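PDB 3ZLC: Er-derived vesicles protein ERV41 from Saccharomyces cerevisiae, which serves as a component of COPII-coated vesicles that helps carry a subset of secretory proteins from the endoplasmic reticulum to the Golgi, and also facilitates retrograde transport. Local coordinates for residues Phe61-Thr66 against Val157-Ser162; Lys67-Asn72 against Asp175-Phe180; Gln21-Ile26 against Phe120-Val125; Thr30-Leu35 against Leu55-Phe60. One frame throughout, in Å; residues are numbered along the deposited sequence. Where two conformers were deposited one is given.

Interaction 1: Phe61-Thr66 against Val157-Ser162; sequences FIPYDT and VINEFS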
# COMPACT_ATOMS: atom_id res chain seq x y z
N PHE A 61 0.45 12.29 -9.43
CA PHE A 61 -0.00 13.46 -8.71
C PHE A 61 -0.36 13.09 -7.28
O PHE A 61 -0.61 11.91 -6.98
CB PHE A 61 -1.19 14.14 -9.40
CG PHE A 61 -2.52 13.44 -9.20
CD1 PHE A 61 -2.85 12.31 -9.95
CD2 PHE A 61 -3.44 13.91 -8.27
CE1 PHE A 61 -4.08 11.67 -9.77
CE2 PHE A 61 -4.68 13.28 -8.09
CZ PHE A 61 -5.00 12.16 -8.84
N ILE A 62 -0.36 14.07 -6.40
CA ILE A 62 -0.78 13.82 -5.04
C ILE A 62 -2.13 14.48 -4.85
O ILE A 62 -2.25 15.70 -5.02
CB ILE A 62 0.23 14.36 -4.03
CG1 ILE A 62 1.60 13.69 -4.26
CG2 ILE A 62 -0.27 14.10 -2.60
CD1 ILE A 62 2.76 14.40 -3.58
N PRO A 63 -3.17 13.68 -4.55
CA PRO A 63 -4.52 14.24 -4.47
C PRO A 63 -4.70 15.15 -3.26
O PRO A 63 -3.88 15.13 -2.35
CB PRO A 63 -5.41 13.00 -4.30
CG PRO A 63 -4.57 11.83 -4.73
CD PRO A 63 -3.17 12.22 -4.34
N TYR A 64 -5.74 15.98 -3.27
CA TYR A 64 -6.10 16.74 -2.07
C TYR A 64 -6.61 15.81 -0.97
O TYR A 64 -6.79 14.62 -1.21
CB TYR A 64 -7.12 17.81 -2.42
CG TYR A 64 -6.53 18.91 -3.25
CD1 TYR A 64 -5.48 19.69 -2.75
CD2 TYR A 64 -6.99 19.17 -4.53
CE1 TYR A 64 -4.92 20.70 -3.50
CE2 TYR A 64 -6.43 20.20 -5.30
CZ TYR A 64 -5.39 20.95 -4.77
OH TYR A 64 -4.81 21.96 -5.50
N ASP A 65 -6.84 16.35 0.23
CA ASP A 65 -7.27 15.56 1.40
C ASP A 65 -6.44 14.31 1.62
O ASP A 65 -6.96 13.25 1.97
CB ASP A 65 -8.75 15.20 1.26
CG ASP A 65 -9.58 16.38 0.89
OD1 ASP A 65 -9.23 17.49 1.33
OD2 ASP A 65 -10.55 16.21 0.12
N THR A 66 -5.13 14.47 1.44
CA THR A 66 -4.15 13.39 1.59
C THR A 66 -3.04 13.86 2.52
O THR A 66 -2.48 14.95 2.32
CB THR A 66 -3.56 13.00 0.21
OG1 THR A 66 -4.60 12.44 -0.58
CG2 THR A 66 -2.41 11.95 0.33
N VAL A 157 1.43 7.49 -3.48
CA VAL A 157 0.22 7.92 -2.79
C VAL A 157 -0.55 6.66 -2.50
O VAL A 157 -0.78 5.86 -3.40
CB VAL A 157 -0.67 8.77 -3.71
CG1 VAL A 157 -2.04 9.01 -3.04
CG2 VAL A 157 0.02 10.10 -4.01
N ILE A 158 -0.94 6.47 -1.24
CA ILE A 158 -1.77 5.31 -0.93
C ILE A 158 -3.19 5.81 -0.78
O ILE A 158 -3.50 6.48 0.21
CB ILE A 158 -1.31 4.62 0.39
CG1 ILE A 158 0.11 4.06 0.22
CG2 ILE A 158 -2.27 3.48 0.75
CD1 ILE A 158 0.84 3.74 1.55
N ASN A 159 -4.06 5.51 -1.74
CA ASN A 159 -5.45 5.92 -1.62
C ASN A 159 -6.19 4.93 -0.73
O ASN A 159 -7.01 5.33 0.10
CB ASN A 159 -6.12 6.04 -2.99
CG ASN A 159 -5.43 7.02 -3.88
OD1 ASN A 159 -5.28 8.19 -3.50
ND2 ASN A 159 -4.95 6.56 -5.05
N GLU A 160 -5.87 3.65 -0.91
CA GLU A 160 -6.41 2.60 -0.04
C GLU A 160 -5.38 1.51 0.21
O GLU A 160 -4.63 1.14 -0.69
CB GLU A 160 -7.66 1.93 -0.67
CG GLU A 160 -8.27 0.87 0.29
CD GLU A 160 -9.44 0.10 -0.31
OE1 GLU A 160 -9.75 0.32 -1.50
OE2 GLU A 160 -10.03 -0.73 0.41
N PHE A 161 -5.36 1.01 1.45
CA PHE A 161 -4.66 -0.22 1.77
C PHE A 161 -5.40 -0.84 2.95
O PHE A 161 -5.35 -0.32 4.06
CB PHE A 161 -3.20 0.04 2.14
CG PHE A 161 -2.40 -1.22 2.25
CD1 PHE A 161 -2.01 -1.90 1.10
CD2 PHE A 161 -2.05 -1.75 3.49
CE1 PHE A 161 -1.29 -3.08 1.17
CE2 PHE A 161 -1.33 -2.92 3.57
CZ PHE A 161 -0.95 -3.59 2.41
N SER A 162 -6.12 -1.93 2.71
CA SER A 162 -7.00 -2.51 3.73
C SER A 162 -6.98 -4.02 3.61
O SER A 162 -6.49 -4.57 2.60
CB SER A 162 -8.43 -1.98 3.56
OG SER A 162 -8.98 -2.40 2.32
O HOH W 1 -5.56 9.99 -1.19
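The hydroxyl of T66 and the side-chain carbonyl of N159 meet through one ordered water, which lies 2.7 Å from T66 OG1 and donates to N159 OD1 at 2.9 Å. No direct hydrogen bond crosses between 61-66 and 157-162, so this bridge carries the polar part of the contact. The other end of the N159 amide is already spoken for: ND2 binds D25 on strand 19-28, which fixes how the amide is turned. Beside the water the packing is apolar. The P63 ring and V157 reach toward each other tip to tip, with P63 CD 3.6 Å from V157 CG1. V157 CG1 stands anti to its backbone N (chi1 171°), while V157 CG2 lies 3.9 Å from I62 CG1. CG2 also comes within 3.5 Å of F61 O, a carbonyl oxygen buried here with no polar partner in the model. An alanine in place of P63 would probably open a gap beside both methyls of V157, where ring atoms CG and CD now sit. R92 gives the loop a further hold through I62 O. Across these segments, then, the loop rests on V157 by apolar packing, P63 foremost, with one water as the polar link.

Interaction 2: Lys67-Asn72 against Asp175-Phe180; sequences KVNDIN and DNTAQF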
# COMPACT_ATOMS: atom_id res chain seq x y z
N LYS A 67 -2.77 13.07 3.55
CA LYS A 67 -1.68 13.35 4.48
C LYS A 67 -0.39 13.16 3.71
O LYS A 67 -0.23 12.17 2.97
CB LYS A 67 -1.67 12.33 5.63
CG LYS A 67 -2.91 12.34 6.49
CD LYS A 67 -3.08 11.01 7.23
CE LYS A 67 -2.00 10.73 8.24
NZ LYS A 67 -2.53 9.90 9.41
N VAL A 68 0.54 14.07 3.91
CA VAL A 68 1.79 14.04 3.18
C VAL A 68 2.88 13.79 4.21
O VAL A 68 3.38 14.72 4.84
CB VAL A 68 1.97 15.33 2.41
CG1 VAL A 68 3.19 15.24 1.54
CG2 VAL A 68 0.76 15.54 1.54
N ASN A 69 3.25 12.51 4.33
CA ASN A 69 3.66 11.92 5.60
C ASN A 69 5.14 11.74 5.88
O ASN A 69 5.52 10.99 6.78
CB ASN A 69 3.01 10.55 5.76
CG ASN A 69 1.53 10.57 5.48
OD1 ASN A 69 0.72 10.45 6.40
ND2 ASN A 69 1.17 10.70 4.22
N ASP A 70 5.97 12.39 5.09
CA ASP A 70 7.37 12.48 5.44
C ASP A 70 7.72 13.96 5.53
O ASP A 70 8.71 14.42 4.96
CB ASP A 70 8.24 11.72 4.43
CG ASP A 70 8.05 12.20 3.00
OD1 ASP A 70 6.90 12.49 2.57
OD2 ASP A 70 9.09 12.29 2.31
N ILE A 71 6.85 14.68 6.24
CA ILE A 71 6.93 16.12 6.48
C ILE A 71 8.36 16.56 6.75
O ILE A 71 8.85 17.54 6.18
CB ILE A 71 6.06 16.51 7.70
CG1 ILE A 71 4.65 15.92 7.58
CG2 ILE A 71 6.04 18.03 7.89
CD1 ILE A 71 3.58 16.93 7.18
N ASN A 72 9.00 15.82 7.65
CA ASN A 72 10.43 15.92 7.92
C ASN A 72 11.30 15.91 6.67
O ASN A 72 12.18 16.76 6.51
CB ASN A 72 10.83 14.74 8.81
CG ASN A 72 10.14 13.44 8.40
OD1 ASN A 72 10.32 12.95 7.28
ND2 ASN A 72 9.35 12.88 9.31
N ASP A 175 -4.61 4.78 4.45
CA ASP A 175 -5.52 5.40 3.47
C ASP A 175 -5.29 6.89 3.37
O ASP A 175 -5.14 7.57 4.40
CB ASP A 175 -7.00 5.19 3.87
CG ASP A 175 -7.50 3.80 3.58
OD1 ASP A 175 -6.70 2.95 3.14
OD2 ASP A 175 -8.69 3.53 3.85
N ASN A 176 -5.32 7.41 2.14
CA ASN A 176 -5.16 8.84 1.91
C ASN A 176 -3.87 9.41 2.54
O ASN A 176 -3.89 10.43 3.21
CB ASN A 176 -6.40 9.61 2.40
CG ASN A 176 -7.70 9.03 1.85
OD1 ASN A 176 -8.53 8.53 2.60
ND2 ASN A 176 -7.87 9.09 0.53
N THR A 177 -2.75 8.74 2.28
CA THR A 177 -1.46 9.23 2.74
C THR A 177 -0.52 9.22 1.54
O THR A 177 -0.80 8.55 0.55
CB THR A 177 -0.85 8.33 3.82
OG1 THR A 177 -0.63 7.03 3.28
CG2 THR A 177 -1.79 8.23 5.03
N ALA A 178 0.59 9.94 1.64
CA ALA A 178 1.56 9.98 0.55
C ALA A 178 2.96 10.17 1.14
O ALA A 178 3.11 10.81 2.19
CB ALA A 178 1.23 11.11 -0.44
N GLN A 179 3.95 9.63 0.45
CA GLN A 179 5.35 9.92 0.76
C GLN A 179 6.05 10.33 -0.52
O GLN A 179 5.89 9.69 -1.57
CB GLN A 179 6.02 8.71 1.42
CG GLN A 179 5.51 8.45 2.84
CD GLN A 179 6.47 7.65 3.72
OE1 GLN A 179 7.53 8.14 4.11
NE2 GLN A 179 6.09 6.41 4.04
N PHE A 180 6.83 11.40 -0.45
CA PHE A 180 7.63 11.81 -1.58
C PHE A 180 8.85 12.59 -1.13
O PHE A 180 8.85 13.23 -0.08
CB PHE A 180 6.81 12.65 -2.57
CG PHE A 180 6.59 14.05 -2.11
CD1 PHE A 180 7.50 15.05 -2.44
CD2 PHE A 180 5.48 14.38 -1.37
CE1 PHE A 180 7.30 16.35 -2.02
CE2 PHE A 180 5.27 15.68 -0.95
CZ PHE A 180 6.19 16.66 -1.27
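K67 and V68 pair in parallel with T177 and A178, and backbone hydrogen bonds supply the frame of the contact. K67 N donates to N176 O at 2.9 Å, and N69 N gives a nearly straight bond to A178 O at 2.7 Å. Between them A178 N makes a weak, strongly bent bond to K67 O, an oxygen whose position is less sure.

Side-chain polar contacts extend the pairing beyond the short strand. D70 CG lies in the crowded position between its backbone N and carbonyl carbon (chi1 57°), and the carboxylate turns toward F180. There OD1 receives F180 N at 3.2 Å, the donor standing above the carboxylate plane, 38° out of it. The N69 amide also reaches A178 O, but ND2 is poorly placed in the model and that bond is doubtful.

Apolar contacts fall on both faces. On the K67 and T177 face the two side chains run side by side, K67 CD being 3.8 Å from T177 CG2; T177 OG1 turns to L174 O instead. On the V68 and A178 face, V68 CG1 meets the edge of the F180 ring near its plane, 3.3 Å from CE2. The same ring packs on I62 and P88.

N176 and T177 both face I158 in a G1 beta bulge, just where the chain enters strand 177-179. The whole is the parallel edge pairing of a six-stranded mixed sheet, in which the short strand 67-68 is outermost and follows 177-179 for two residues.

Interaction 3: Gln21-Ile26 against Phe120-Val125; sequences QINMDI and FGSIPV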
# COMPACT_ATOMS: atom_id res chain seq x y z
N GLN A 21 -8.34 -10.95 1.86
CA GLN A 21 -8.06 -10.08 0.71
C GLN A 21 -7.26 -8.86 1.14
O GLN A 21 -7.61 -8.20 2.12
CB GLN A 21 -9.36 -9.58 0.07
CG GLN A 21 -10.25 -10.70 -0.45
CD GLN A 21 -9.74 -11.27 -1.75
OE1 GLN A 21 -9.71 -12.48 -1.96
NE2 GLN A 21 -9.33 -10.39 -2.65
N ILE A 22 -6.19 -8.55 0.41
CA ILE A 22 -5.52 -7.26 0.60
C ILE A 22 -6.01 -6.33 -0.50
O ILE A 22 -5.87 -6.63 -1.69
CB ILE A 22 -3.98 -7.39 0.53
CG1 ILE A 22 -3.49 -8.29 1.67
CG2 ILE A 22 -3.34 -6.02 0.66
CD1 ILE A 22 -1.95 -8.44 1.74
N ASN A 23 -6.59 -5.20 -0.10
CA ASN A 23 -7.16 -4.26 -1.06
C ASN A 23 -6.23 -3.07 -1.16
O ASN A 23 -5.84 -2.48 -0.15
CB ASN A 23 -8.54 -3.78 -0.60
CG ASN A 23 -9.40 -4.90 -0.08
OD1 ASN A 23 -9.76 -5.82 -0.83
ND2 ASN A 23 -9.76 -4.82 1.20
N MET A 24 -5.88 -2.69 -2.39
CA MET A 24 -4.86 -1.66 -2.60
C MET A 24 -5.25 -0.70 -3.73
O MET A 24 -5.79 -1.12 -4.75
CB MET A 24 -3.53 -2.35 -2.95
CG MET A 24 -2.31 -1.53 -2.61
SD MET A 24 -0.76 -2.27 -3.15
CE MET A 24 -1.38 -3.50 -4.31
N ASP A 25 -4.96 0.58 -3.54
CA ASP A 25 -5.16 1.55 -4.60
C ASP A 25 -4.06 2.55 -4.32
O ASP A 25 -4.09 3.26 -3.31
CB ASP A 25 -6.54 2.21 -4.51
CG ASP A 25 -6.81 3.12 -5.70
OD1 ASP A 25 -5.96 4.01 -5.97
OD2 ASP A 25 -7.82 2.93 -6.38
N ILE A 26 -3.02 2.53 -5.16
CA ILE A 26 -1.80 3.31 -4.92
C ILE A 26 -1.35 4.00 -6.22
O ILE A 26 -1.57 3.45 -7.30
CB ILE A 26 -0.68 2.35 -4.40
CG1 ILE A 26 -1.13 1.72 -3.07
CG2 ILE A 26 0.65 3.08 -4.20
CD1 ILE A 26 -0.13 0.78 -2.47
N PHE A 120 -4.03 -0.97 -8.66
CA PHE A 120 -5.23 -1.18 -7.85
C PHE A 120 -5.89 -2.54 -8.05
O PHE A 120 -5.86 -3.12 -9.15
CB PHE A 120 -6.25 -0.04 -8.10
CG PHE A 120 -6.72 0.06 -9.52
CD1 PHE A 120 -5.93 0.65 -10.50
CD2 PHE A 120 -7.97 -0.44 -9.87
CE1 PHE A 120 -6.38 0.75 -11.82
CE2 PHE A 120 -8.42 -0.35 -11.18
CZ PHE A 120 -7.63 0.25 -12.15
N GLY A 121 -6.47 -3.05 -6.97
CA GLY A 121 -7.18 -4.32 -7.02
C GLY A 121 -7.21 -4.97 -5.65
O GLY A 121 -6.87 -4.35 -4.65
N SER A 122 -7.63 -6.23 -5.62
CA SER A 122 -7.70 -6.98 -4.38
C SER A 122 -6.99 -8.31 -4.53
O SER A 122 -7.24 -9.04 -5.49
CB SER A 122 -9.17 -7.18 -3.98
OG SER A 122 -9.71 -5.96 -3.51
N ILE A 123 -6.09 -8.62 -3.61
CA ILE A 123 -5.29 -9.84 -3.70
C ILE A 123 -5.58 -10.79 -2.55
O ILE A 123 -5.36 -10.44 -1.39
CB ILE A 123 -3.78 -9.52 -3.64
CG1 ILE A 123 -3.41 -8.43 -4.65
CG2 ILE A 123 -2.95 -10.79 -3.90
CD1 ILE A 123 -1.97 -7.92 -4.51
N PRO A 124 -6.05 -12.02 -2.86
CA PRO A 124 -6.22 -13.02 -1.80
C PRO A 124 -4.87 -13.57 -1.37
O PRO A 124 -4.10 -14.05 -2.21
CB PRO A 124 -7.06 -14.12 -2.49
CG PRO A 124 -6.72 -14.01 -3.93
CD PRO A 124 -6.44 -12.53 -4.19
N VAL A 125 -4.57 -13.49 -0.09
CA VAL A 125 -3.32 -14.06 0.41
C VAL A 125 -3.63 -14.99 1.58
O VAL A 125 -4.71 -14.90 2.20
CB VAL A 125 -2.32 -12.96 0.84
CG1 VAL A 125 -1.99 -12.03 -0.32
CG2 VAL A 125 -2.88 -12.14 2.02
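Antiparallel strand pairing joins Q21-I26 to F120-V125 in the middle of the six-stranded mixed sheet, where strand 19-28 lies between 117-126 and 156-163. I22 and V125 also touch Y238 of the larger sheet, consistent with two sheets packed face to face as in a beta sandwich. Four backbone hydrogen bonds tie the hydrogen-bonded pairs I22 with I123 and M24 with G121. G121 has backbone angles at which a CB would jam against the carbonyl of F120, so a residue without a side chain suits this place.

On the I22 face, the side chains of I22 and V125 cross at about a right angle, I22 CD1 3.8 Å from V125 CG2. The Q21 face is more polar. Q21 bends at chi2 (-76°) and lies alongside P124, its OE1 3.2 Å from P124 CB and its NE2 3.5 Å from S122 CB. An alanine at Q21 would probably leave the P124 ring uncovered on this side and S122 CB without its amide neighbour. In the S122 conformer described, one of two, OG donates to N23 OD1 at 2.7 Å in the carbonyl plane.

Further along, D25 lies beside F120, with carboxylate and ring planes 27° apart; its OD1 accepts from N159 and H118, while OD2 rests 3.8 Å from F120 CB.

Interaction 4: Thr30-Leu35 against Leu55-Phe60; sequences TKCDWL and LEEMPF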
# COMPACT_ATOMS: atom_id res chain seq x y z
N THR A 30 6.43 5.99 -10.93
CA THR A 30 7.18 5.26 -11.96
C THR A 30 6.19 4.66 -12.96
O THR A 30 5.08 4.26 -12.57
CB THR A 30 8.01 4.11 -11.33
OG1 THR A 30 8.91 4.65 -10.34
CG2 THR A 30 8.81 3.35 -12.40
N LYS A 31 6.57 4.62 -14.24
CA LYS A 31 5.73 4.00 -15.28
C LYS A 31 5.49 2.53 -14.96
O LYS A 31 6.37 1.87 -14.42
CB LYS A 31 6.40 4.09 -16.65
CG LYS A 31 6.93 5.46 -16.99
CD LYS A 31 5.83 6.43 -17.26
CE LYS A 31 5.72 6.72 -18.74
NZ LYS A 31 4.58 7.62 -19.02
N CYS A 32 4.30 2.03 -15.29
CA CYS A 32 3.88 0.68 -14.85
C CYS A 32 4.83 -0.43 -15.30
O CYS A 32 5.11 -1.37 -14.55
CB CYS A 32 2.47 0.37 -15.38
SG CYS A 32 1.18 1.46 -14.75
N ASP A 33 5.31 -0.35 -16.54
CA ASP A 33 6.05 -1.45 -17.15
C ASP A 33 7.45 -1.66 -16.53
O ASP A 33 8.11 -2.68 -16.78
CB ASP A 33 6.13 -1.27 -18.68
CG ASP A 33 4.83 -1.69 -19.40
OD1 ASP A 33 3.84 -2.04 -18.74
OD2 ASP A 33 4.79 -1.66 -20.64
N TRP A 34 7.91 -0.71 -15.71
CA TRP A 34 9.16 -0.89 -14.98
C TRP A 34 8.92 -1.68 -13.69
O TRP A 34 9.87 -2.12 -13.04
CB TRP A 34 9.78 0.46 -14.59
CG TRP A 34 10.23 1.32 -15.74
CD1 TRP A 34 9.73 2.54 -16.09
CD2 TRP A 34 11.29 1.04 -16.67
NE1 TRP A 34 10.40 3.03 -17.18
CE2 TRP A 34 11.35 2.13 -17.56
CE3 TRP A 34 12.17 -0.02 -16.85
CZ2 TRP A 34 12.27 2.19 -18.61
CZ3 TRP A 34 13.09 0.03 -17.89
CH2 TRP A 34 13.13 1.13 -18.76
N LEU A 35 7.66 -1.82 -13.31
CA LEU A 35 7.31 -2.31 -11.97
C LEU A 35 7.01 -3.80 -11.93
O LEU A 35 6.48 -4.36 -12.91
CB LEU A 35 6.10 -1.54 -11.41
CG LEU A 35 6.33 -0.04 -11.20
CD1 LEU A 35 5.08 0.64 -10.64
CD2 LEU A 35 7.54 0.20 -10.30
N LEU A 55 -2.71 -2.35 -13.51
CA LEU A 55 -1.64 -1.37 -13.55
C LEU A 55 -1.94 -0.43 -14.71
O LEU A 55 -1.98 -0.86 -15.86
CB LEU A 55 -0.27 -2.03 -13.73
CG LEU A 55 0.43 -2.47 -12.44
CD1 LEU A 55 -0.30 -3.66 -11.83
CD2 LEU A 55 1.90 -2.80 -12.67
N GLU A 56 -2.21 0.83 -14.41
CA GLU A 56 -2.59 1.77 -15.45
C GLU A 56 -1.70 2.99 -15.43
O GLU A 56 -1.44 3.55 -14.35
CB GLU A 56 -4.06 2.17 -15.29
CG GLU A 56 -5.02 1.04 -15.67
CD GLU A 56 -6.49 1.42 -15.55
OE1 GLU A 56 -6.79 2.62 -15.36
OE2 GLU A 56 -7.34 0.51 -15.64
N GLU A 57 -1.26 3.41 -16.61
CA GLU A 57 -0.40 4.59 -16.73
C GLU A 57 -1.16 5.82 -16.26
O GLU A 57 -2.36 5.94 -16.50
CB GLU A 57 0.04 4.80 -18.18
CG GLU A 57 0.62 3.57 -18.86
CD GLU A 57 1.94 3.13 -18.27
OE1 GLU A 57 2.55 3.93 -17.52
OE2 GLU A 57 2.36 1.99 -18.54
N MET A 58 -0.45 6.75 -15.62
CA MET A 58 -1.08 8.00 -15.19
C MET A 58 -0.03 9.09 -15.09
O MET A 58 1.16 8.78 -14.99
CB MET A 58 -1.71 7.80 -13.82
CG MET A 58 -0.67 7.62 -12.71
SD MET A 58 -1.40 7.38 -11.07
CE MET A 58 -2.24 8.95 -10.83
N PRO A 59 -0.45 10.37 -15.12
CA PRO A 59 0.52 11.39 -14.71
C PRO A 59 0.52 11.41 -13.19
O PRO A 59 -0.54 11.63 -12.58
CB PRO A 59 -0.09 12.71 -15.25
CG PRO A 59 -1.30 12.28 -16.14
CD PRO A 59 -1.74 10.97 -15.53
N PHE A 60 1.68 11.15 -12.57
CA PHE A 60 1.75 11.10 -11.11
C PHE A 60 1.26 12.40 -10.48
O PHE A 60 1.58 13.49 -10.95
CB PHE A 60 3.17 10.77 -10.63
CG PHE A 60 3.27 10.57 -9.12
CD1 PHE A 60 2.80 9.40 -8.53
CD2 PHE A 60 3.86 11.55 -8.31
CE1 PHE A 60 2.88 9.21 -7.15
CE2 PHE A 60 3.95 11.36 -6.91
CZ PHE A 60 3.47 10.19 -6.34
O HOH W 2 3.58 9.23 -16.62
O HOH W 3 1.43 -0.70 -19.05
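C32 carries its sulfur across to strand 53-57, and each atom of its short side chain has a neighbour there. CB lies 3.6 Å from E57 OE2 and 4.0 Å from L55 CB. Beyond it SG, anti to the carbonyl carbon (chi1 -63°), settles on the backbone of the strand, 3.3 Å from E56 C and 3.9 Å from L55 CB. The sulfur then ends in the disulfide to C117, on the strand next to 53-57 in the sheet.

E57 bends at chi2 (-67°), which turns CD back toward the cysteine; OE1 accepts a weak bond from C32 N at 3.4 Å. This N-H stands at the start of the 3-10 turn 32-34, where a negative carboxylate is probably favourable. K31 NZ stays 4.5 Å from OE1, too far for a salt bridge. A water donates to both E57 OE2 and D33 OD1, which probably eases the nearness of the two acids; another joins K31 NZ to M58 O.

The arrangement is that of a disulfide-linked loop: the turn leading into strand 35-41 is bound covalently to the beginning of strand 117-126 and lies against the edge strand 53-57 of the lumenal domain.

From the N terminus, strand 19-28 opens interaction 3 first, to be closed only when 120-125 arrives. Within that long loop the chain makes interaction 4, which opens at 30-35 and closes at 55-60. The next residues open interactions 1 and 2 in turn, at 61-66 and 67-72; both close after interaction 3, at 157-162 and 175-180, so these three cross one another. Interaction 4 precedes 1 and 2 in series. All four reach the six-stranded sheet: 4 at the outer strand 53-57, 3 between two inner strands, 1 on strand 156-163, and 2 at the opposite edge. Interactions 1 and 2 also touch, since strands 156-163 and 177-179 are neighbours in the sheet.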